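Local coordinates for protein metallocarboxypeptidase (Trypanosoma cruzi, PDB 3DWC) that probably removes C-terminal amino acids of many kinds, proline excepted, from peptides as a metal-dependent M32 carboxypeptidase of the HExxH type, seen here with cobalt, at residues B[102-107]-B[139-144]; B[200-205]-B[341-346]. All blocks are in the same frame, centred on the assembly; numbering follows the deposited sequence.

Interaction 1: residues B[102-107]-B[139-144]; sequences VERKTV and FREEGK
Arg-104 and Lys-105 reach across to Glu-141 and Glu-142, so two consecutive bases on one helix meet two consecutive acids on the next. Both pairs are salt bridges. Lys-105 NZ lies 2.7 Å from Glu-142 OE1, on the syn lone pair of that oxygen, and bonds weakly to OE2 at 3.1 Å. All four Lys-105 torsions are near 180°; its stretched chain crosses that of Glu-142, also extended, at about a right angle, with 9.1 Å between their CA atoms. Glu-142 is buried, and its OE2 also pairs with Arg-146 one turn on; two bases would probably hold it ionised.

The outer pair is looser. Arg-104 NH1 to Glu-141 OE1 is short (2.7 Å) but weak because bent (116°), and NH2 to OE2, at 3.3 Å, is weak too. Guanidinium and carboxylate planes lie 58° apart, too twisted for a flat two-pronged pairing. Arg-104 NH2 is also in a salt bridge with Glu-100 of its own helix.

Helices 99-122 and 125-147, successive in the chain, are thus bridged by long polar side chains. Phe-101 and Leu-138 supply apolar cover between them, helix 154-162 packs on Glu-142 through Leu-158 and Ile-161, and Phe-139 stacks on Phe-417.

Interaction 2: residues B[200-205]-B[341-346]; sequences VLEPKG and IQRVSP
Arg-343 sends its CG away from its own backbone N and then bends at chi3 (-107°), which carries the guanidinium across to the segment 200-205. Glu-202 answers with a chain bent at chi2 (-64°): although its CB does not point at the other segment, this bend brings the carboxylate round to the arginine. The two side chains cross at a slant and meet at one oxygen. Glu-202 OE1 accepts from both terminal nitrogens, with Arg-343 NH1 and NH2 each 2.8 Å from it. The oxygen sits at the end edge of the guanidinium and close to its plane, so it is shared evenly between the two N-H groups, each making an N-H...O angle of about 140°. Seen from the carboxylate the approach is less flat. NH1 comes on the syn side and NH2 on the anti side, both displaced to the same face of the plane.

This is a surface salt bridge between two irregular connections of a largely helical M32 peptidase: 200-205 links helix 168-196 to helix 209-222, while 341-346 leads out of helix 334-341 toward helix 358-374. Gln-342 is the first residue to leave helical geometry, and Arg-343 follows it directly. A long, flexible, charged residue suits such an exposed bend, where it can span a separation of 11.2 Å between the CA atoms of Glu-202 and Arg-343.

Val-200 adds the apolar part. Its CG1 lies 3.4 Å from Arg-343 NH2, the same nitrogen that bonds Glu-202 OE1, in a van der Waals approach oblique to the guanidinium. The compact beta-branched side chain also packs on Arg-339 and Val-340 of helix 334-341, and the backbone O of Leu-201 accepts a hydrogen bond from Asn-336 ND2 of that helix.

How the interactions relate
The two interactions lie on opposite sides of the chain's centre, with their own centres about 43 Å apart and nearest atoms about 26 Å apart, and they share no helix or loop. Interaction 1 is partly buried and joins neighbouring helices; interaction 2 is a surface contact between loops far apart in sequence. Both depend on acid-base pairs, but differently. In 102-107 with 139-144, regular helices present two pairs side by side, one leading inward to a buried acid. In 200-205 with 341-346, both terminal nitrogens of one arginine bond to a single carboxylate oxygen and a valine brushes its end. Both stand away from the cobalt site.

Interaction 1: residues B[102-107]-B[139-144]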
ATOM      1  N   VAL B 102      23.421  16.497  -4.859  1.00 47.89           N
ATOM      2  CA  VAL B 102      22.275  15.695  -4.429  1.00 48.44           C
ATOM      3  C   VAL B 102      22.678  14.496  -3.559  1.00 48.71           C
ATOM      4  O   VAL B 102      22.142  14.334  -2.471  1.00 48.34           O
ATOM      5  CB  VAL B 102      21.411  15.248  -5.650  1.00 48.53           C
ATOM      6  CG1 VAL B 102      20.442  14.129  -5.283  1.00 48.60           C
ATOM      7  CG2 VAL B 102      20.657  16.432  -6.212  1.00 48.24           C
ATOM      8  N   GLU B 103      23.624  13.676  -4.032  1.00 49.50           N
ATOM      9  CA  GLU B 103      24.092  12.510  -3.261  1.00 50.00           C
ATOM     10  C   GLU B 103      24.764  12.918  -1.958  1.00 50.16           C
ATOM     11  O   GLU B 103      24.581  12.265  -0.931  1.00 49.83           O
ATOM     12  CB  GLU B 103      25.037  11.620  -4.087  1.00 50.48           C
ATOM     13  CG  GLU B 103      24.396  10.307  -4.556  1.00 51.92           C
ATOM     14  CD  GLU B 103      24.288   9.266  -3.430  1.00 53.48           C
ATOM     15  OE1 GLU B 103      23.195   9.126  -2.839  1.00 53.56           O
ATOM     16  OE2 GLU B 103      25.300   8.592  -3.133  1.00 54.80           O
ATOM     17  N   ARG B 104      25.531  14.002  -2.005  1.00 50.66           N
ATOM     18  CA  ARG B 104      26.144  14.564  -0.800  1.00 51.04           C
ATOM     19  C   ARG B 104      25.101  15.022   0.228  1.00 51.39           C
ATOM     20  O   ARG B 104      25.258  14.790   1.435  1.00 51.06           O
ATOM     21  CB  ARG B 104      27.025  15.752  -1.170  1.00 51.04           C
ATOM     22  CG  ARG B 104      27.989  16.165  -0.061  1.00 51.28           C
ATOM     23  CD  ARG B 104      28.327  17.651  -0.116  1.00 51.73           C
ATOM     24  NE  ARG B 104      28.521  18.165  -1.473  1.00 51.41           N
ATOM     25  CZ  ARG B 104      28.869  19.422  -1.746  1.00 52.12           C
ATOM     26  NH1 ARG B 104      29.079  20.288  -0.757  1.00 52.56           N
ATOM     27  NH2 ARG B 104      29.034  19.815  -3.009  1.00 52.81           N
ATOM     28  N   LYS B 105      24.047  15.689  -0.247  1.00 51.84           N
ATOM     29  CA  LYS B 105      22.994  16.155   0.652  1.00 51.98           C
ATOM     30  C   LYS B 105      22.360  14.944   1.301  1.00 52.04           C
ATOM     31  O   LYS B 105      22.247  14.881   2.521  1.00 52.00           O
ATOM     32  CB  LYS B 105      21.931  16.977  -0.087  1.00 52.16           C
ATOM     33  CG  LYS B 105      20.768  17.397   0.825  1.00 52.47           C
ATOM     34  CD  LYS B 105      19.873  18.462   0.212  1.00 52.75           C
ATOM     35  CE  LYS B 105      18.826  18.943   1.241  1.00 53.88           C
ATOM     36  NZ  LYS B 105      17.809  19.836   0.614  1.00 53.57           N
ATOM     37  N   THR B 106      21.979  13.981   0.464  1.00 52.23           N
ATOM     38  CA  THR B 106      21.324  12.742   0.898  1.00 52.32           C
ATOM     39  C   THR B 106      22.099  11.984   1.971  1.00 52.48           C
ATOM     40  O   THR B 106      21.504  11.495   2.934  1.00 52.32           O
ATOM     41  CB  THR B 106      21.116  11.803  -0.300  1.00 52.39           C
ATOM     42  OG1 THR B 106      20.353  12.485  -1.303  1.00 51.71           O
ATOM     43  CG2 THR B 106      20.398  10.518   0.121  1.00 52.27           C
ATOM     44  N   VAL B 107      23.418  11.895   1.797  1.00 52.64           N
ATOM     45  CA  VAL B 107      24.291  11.214   2.755  1.00 52.76           C
ATOM     46  C   VAL B 107      24.324  11.976   4.057  1.00 52.84           C
ATOM     47  O   VAL B 107      24.182  11.390   5.129  1.00 53.09           O
ATOM     48  CB  VAL B 107      25.753  11.051   2.237  1.00 52.91           C
ATOM     49  CG1 VAL B 107      26.712  10.717   3.402  1.00 52.76           C
ATOM     50  CG2 VAL B 107      25.828   9.973   1.148  1.00 52.40           C
ATOM     51  N   PHE B 139      23.031  24.119   3.059  1.00 51.76           N
ATOM     52  CA  PHE B 139      21.840  24.942   2.775  1.00 51.47           C
ATOM     53  C   PHE B 139      22.209  26.215   2.064  1.00 51.46           C
ATOM     54  O   PHE B 139      21.516  26.622   1.120  1.00 51.84           O
ATOM     55  CB  PHE B 139      21.108  25.345   4.064  1.00 51.49           C
ATOM     56  CG  PHE B 139      20.479  24.212   4.807  1.00 51.24           C
ATOM     57  CD1 PHE B 139      20.447  24.225   6.189  1.00 50.76           C
ATOM     58  CD2 PHE B 139      19.873  23.141   4.135  1.00 53.37           C
ATOM     59  CE1 PHE B 139      19.853  23.202   6.888  1.00 51.82           C
ATOM     60  CE2 PHE B 139      19.275  22.126   4.831  1.00 51.02           C
ATOM     61  CZ  PHE B 139      19.270  22.147   6.201  1.00 51.30           C
ATOM     62  N   ARG B 140      23.278  26.862   2.536  1.00 51.63           N
ATOM     63  CA  ARG B 140      23.795  28.074   1.891  1.00 51.81           C
ATOM     64  C   ARG B 140      24.220  27.777   0.464  1.00 51.50           C
ATOM     65  O   ARG B 140      24.033  28.609  -0.436  1.00 51.47           O
ATOM     66  CB  ARG B 140      24.999  28.645   2.644  1.00 52.34           C
ATOM     67  CG  ARG B 140      24.693  29.270   4.004  1.00 53.49           C
ATOM     68  CD  ARG B 140      25.990  29.530   4.780  1.00 53.45           C
ATOM     69  NE  ARG B 140      25.754  30.064   6.126  1.00 54.35           N
ATOM     70  CZ  ARG B 140      26.709  30.273   7.031  1.00 54.50           C
ATOM     71  NH1 ARG B 140      26.400  30.773   8.229  1.00 54.97           N
ATOM     72  NH2 ARG B 140      27.974  29.979   6.750  1.00 54.23           N
ATOM     73  N   GLU B 141      24.811  26.595   0.270  1.00 51.04           N
ATOM     74  CA  GLU B 141      25.251  26.153  -1.050  1.00 50.61           C
ATOM     75  C   GLU B 141      24.042  25.803  -1.894  1.00 50.10           C
ATOM     76  O   GLU B 141      23.996  26.109  -3.090  1.00 49.68           O
ATOM     77  CB  GLU B 141      26.172  24.936  -0.944  1.00 50.65           C
ATOM     78  CG  GLU B 141      26.779  24.509  -2.292  1.00 50.69           C
ATOM     79  CD  GLU B 141      27.735  23.332  -2.176  1.00 50.42           C
ATOM     80  OE1 GLU B 141      27.727  22.649  -1.127  1.00 47.70           O
ATOM     81  OE2 GLU B 141      28.485  23.088  -3.152  1.00 51.32           O
ATOM     82  N   GLU B 142      23.069  25.151  -1.264  1.00 49.81           N
ATOM     83  CA  GLU B 142      21.807  24.838  -1.929  1.00 49.69           C
ATOM     84  C   GLU B 142      21.106  26.101  -2.445  1.00 49.17           C
ATOM     85  O   GLU B 142      20.767  26.177  -3.624  1.00 49.43           O
ATOM     86  CB  GLU B 142      20.880  24.031  -1.015  1.00 49.57           C
ATOM     87  CG  GLU B 142      19.663  23.480  -1.768  1.00 49.75           C
ATOM     88  CD  GLU B 142      18.853  22.457  -0.983  1.00 50.19           C
ATOM     89  OE1 GLU B 142      19.302  22.030   0.097  1.00 47.41           O
ATOM     90  OE2 GLU B 142      17.753  22.079  -1.458  1.00 50.20           O
ATOM     91  N   GLY B 143      20.932  27.097  -1.580  1.00 49.05           N
ATOM     92  CA  GLY B 143      20.328  28.376  -1.976  1.00 48.74           C
ATOM     93  C   GLY B 143      20.927  28.955  -3.234  1.00 48.95           C
ATOM     94  O   GLY B 143      20.204  29.370  -4.163  1.00 49.43           O
ATOM     95  N   LYS B 144      22.255  28.995  -3.288  1.00 48.55           N
ATOM     96  CA  LYS B 144      22.928  29.541  -4.459  1.00 48.21           C
ATOM     97  C   LYS B 144      22.597  28.774  -5.755  1.00 47.67           C
ATOM     98  O   LYS B 144      22.327  29.378  -6.799  1.00 47.19           O
ATOM     99  CB  LYS B 144      24.438  29.588  -4.227  1.00 48.64           C
ATOM    100  CG  LYS B 144      24.882  30.752  -3.360  1.00 49.17           C
ATOM    101  CD  LYS B 144      26.411  30.820  -3.268  1.00 49.21           C
ATOM    102  CE  LYS B 144      26.876  31.817  -2.201  1.00 50.16           C
ATOM    103  NZ  LYS B 144      26.282  31.536  -0.848  1.00 50.10           N
TER

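Interaction 2: residues B[200-205]-B[341-346]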
ATOM      1  N   VAL B 200     -12.442  26.167  34.457  1.00 38.98           N
ATOM      2  CA  VAL B 200     -12.282  25.294  33.321  1.00 38.91           C
ATOM      3  C   VAL B 200     -12.291  23.844  33.853  1.00 38.77           C
ATOM      4  O   VAL B 200     -11.412  23.452  34.606  1.00 38.56           O
ATOM      5  CB  VAL B 200     -10.978  25.580  32.541  1.00 39.50           C
ATOM      6  CG1 VAL B 200     -10.868  24.646  31.335  1.00 39.15           C
ATOM      7  CG2 VAL B 200     -10.909  27.048  32.075  1.00 36.26           C
ATOM      8  N   LEU B 201     -13.305  23.074  33.455  1.00 37.61           N
ATOM      9  CA  LEU B 201     -13.403  21.662  33.798  1.00 36.33           C
ATOM     10  C   LEU B 201     -12.723  20.857  32.687  1.00 36.39           C
ATOM     11  O   LEU B 201     -13.112  20.940  31.499  1.00 35.15           O
ATOM     12  CB  LEU B 201     -14.853  21.259  33.941  1.00 35.42           C
ATOM     13  CG  LEU B 201     -15.743  22.153  34.811  1.00 36.43           C
ATOM     14  CD1 LEU B 201     -17.191  21.702  34.737  1.00 39.18           C
ATOM     15  CD2 LEU B 201     -15.278  22.169  36.268  1.00 36.58           C
ATOM     16  N   GLU B 202     -11.690  20.113  33.068  1.00 35.65           N
ATOM     17  CA  GLU B 202     -11.006  19.246  32.144  1.00 36.08           C
ATOM     18  C   GLU B 202     -11.838  18.000  31.872  1.00 34.15           C
ATOM     19  O   GLU B 202     -12.333  17.351  32.801  1.00 32.59           O
ATOM     20  CB  GLU B 202      -9.642  18.804  32.681  1.00 37.54           C
ATOM     21  CG  GLU B 202      -8.564  19.847  32.516  1.00 44.48           C
ATOM     22  CD  GLU B 202      -8.266  20.145  31.079  1.00 51.87           C
ATOM     23  OE1 GLU B 202      -8.297  21.345  30.741  1.00 57.23           O
ATOM     24  OE2 GLU B 202      -8.013  19.193  30.280  1.00 57.41           O
ATOM     25  N   PRO B 203     -11.980  17.651  30.600  1.00 32.36           N
ATOM     26  CA  PRO B 203     -12.612  16.362  30.318  1.00 32.28           C
ATOM     27  C   PRO B 203     -11.902  15.186  31.008  1.00 31.31           C
ATOM     28  O   PRO B 203     -10.668  15.090  30.962  1.00 30.26           O
ATOM     29  CB  PRO B 203     -12.512  16.266  28.805  1.00 31.40           C
ATOM     30  CG  PRO B 203     -12.505  17.720  28.363  1.00 31.01           C
ATOM     31  CD  PRO B 203     -11.629  18.370  29.363  1.00 32.88           C
ATOM     32  N   LYS B 204     -12.687  14.309  31.634  1.00 31.27           N
ATOM     33  CA  LYS B 204     -12.149  13.113  32.307  1.00 31.89           C
ATOM     34  C   LYS B 204     -12.282  11.808  31.513  1.00 31.09           C
ATOM     35  O   LYS B 204     -13.369  11.387  31.162  1.00 31.23           O
ATOM     36  CB  LYS B 204     -12.814  12.981  33.678  1.00 32.70           C
ATOM     37  CG  LYS B 204     -12.350  14.092  34.650  1.00 34.15           C
ATOM     38  CD  LYS B 204     -13.490  14.715  35.436  1.00 35.01           C
ATOM     39  CE  LYS B 204     -13.038  15.265  36.826  1.00 36.77           C
ATOM     40  NZ  LYS B 204     -13.360  14.249  37.871  1.00 38.52           N
ATOM     41  N   GLY B 205     -11.155  11.166  31.231  1.00 30.63           N
ATOM     42  CA  GLY B 205     -11.134   9.868  30.563  1.00 30.59           C
ATOM     43  C   GLY B 205     -11.376   8.684  31.498  1.00 29.77           C
ATOM     44  O   GLY B 205     -11.642   8.870  32.684  1.00 27.65           O
ATOM     45  N   ILE B 341     -10.592  24.270  24.594  1.00 34.93           N
ATOM     46  CA  ILE B 341     -10.017  24.323  23.243  1.00 35.78           C
ATOM     47  C   ILE B 341      -9.280  25.665  22.937  1.00 36.51           C
ATOM     48  O   ILE B 341      -8.350  25.671  22.102  1.00 37.80           O
ATOM     49  CB  ILE B 341     -11.134  23.998  22.159  1.00 36.60           C
ATOM     50  CG1 ILE B 341     -11.727  22.579  22.295  1.00 38.34           C
ATOM     51  CG2 ILE B 341     -10.686  24.142  20.721  1.00 36.55           C
ATOM     52  CD1 ILE B 341     -10.802  21.518  22.156  1.00 44.25           C
ATOM     53  N   GLN B 342      -9.675  26.777  23.576  1.00 36.09           N
ATOM     54  CA  GLN B 342      -9.061  28.112  23.319  1.00 36.63           C
ATOM     55  C   GLN B 342      -8.102  28.525  24.423  1.00 38.40           C
ATOM     56  O   GLN B 342      -7.707  29.674  24.517  1.00 39.83           O
ATOM     57  CB  GLN B 342     -10.111  29.208  23.163  1.00 36.13           C
ATOM     58  CG  GLN B 342     -10.926  29.076  21.869  1.00 33.14           C
ATOM     59  CD  GLN B 342     -11.920  30.192  21.670  1.00 34.96           C
ATOM     60  OE1 GLN B 342     -11.931  31.183  22.401  1.00 32.02           O
ATOM     61  NE2 GLN B 342     -12.746  30.059  20.639  1.00 29.43           N
ATOM     62  N   ARG B 343      -7.747  27.584  25.284  1.00 39.73           N
ATOM     63  CA  ARG B 343      -6.876  27.900  26.424  1.00 39.73           C
ATOM     64  C   ARG B 343      -5.512  28.357  25.930  1.00 37.93           C
ATOM     65  O   ARG B 343      -4.978  27.772  25.005  1.00 38.59           O
ATOM     66  CB  ARG B 343      -6.687  26.674  27.310  1.00 40.11           C
ATOM     67  CG  ARG B 343      -6.075  27.047  28.663  1.00 41.42           C
ATOM     68  CD  ARG B 343      -5.453  25.842  29.309  1.00 44.09           C
ATOM     69  NE  ARG B 343      -6.223  25.337  30.439  1.00 47.44           N
ATOM     70  CZ  ARG B 343      -6.937  24.208  30.464  1.00 50.10           C
ATOM     71  NH1 ARG B 343      -7.056  23.400  29.384  1.00 51.52           N
ATOM     72  NH2 ARG B 343      -7.544  23.886  31.602  1.00 50.64           N
ATOM     73  N   VAL B 344      -4.997  29.418  26.537  1.00 37.37           N
ATOM     74  CA  VAL B 344      -3.718  30.003  26.167  1.00 37.30           C
ATOM     75  C   VAL B 344      -2.717  29.722  27.274  1.00 37.43           C
ATOM     76  O   VAL B 344      -2.911  30.138  28.420  1.00 37.83           O
ATOM     77  CB  VAL B 344      -3.835  31.517  25.860  1.00 36.92           C
ATOM     78  CG1 VAL B 344      -2.465  32.122  25.654  1.00 35.30           C
ATOM     79  CG2 VAL B 344      -4.698  31.719  24.601  1.00 34.73           C
ATOM     80  N   SER B 345      -1.665  28.993  26.916  1.00 37.61           N
ATOM     81  CA  SER B 345      -0.622  28.603  27.865  1.00 38.36           C
ATOM     82  C   SER B 345       0.715  28.429  27.159  1.00 38.11           C
ATOM     83  O   SER B 345       0.973  27.397  26.553  1.00 38.35           O
ATOM     84  CB  SER B 345      -0.977  27.301  28.568  1.00 38.74           C
ATOM     85  OG  SER B 345      -0.132  27.201  29.693  1.00 42.48           O
ATOM     86  N   PRO B 346       1.566  29.459  27.207  1.00 37.67           N
ATOM     87  CA  PRO B 346       2.838  29.375  26.504  1.00 37.60           C
ATOM     88  C   PRO B 346       3.704  28.252  27.019  1.00 36.99           C
ATOM     89  O   PRO B 346       3.667  27.942  28.181  1.00 36.71           O
ATOM     90  CB  PRO B 346       3.484  30.710  26.803  1.00 37.64           C
ATOM     91  CG  PRO B 346       2.360  31.587  27.093  1.00 38.81           C
ATOM     92  CD  PRO B 346       1.396  30.758  27.851  1.00 37.45           C
TER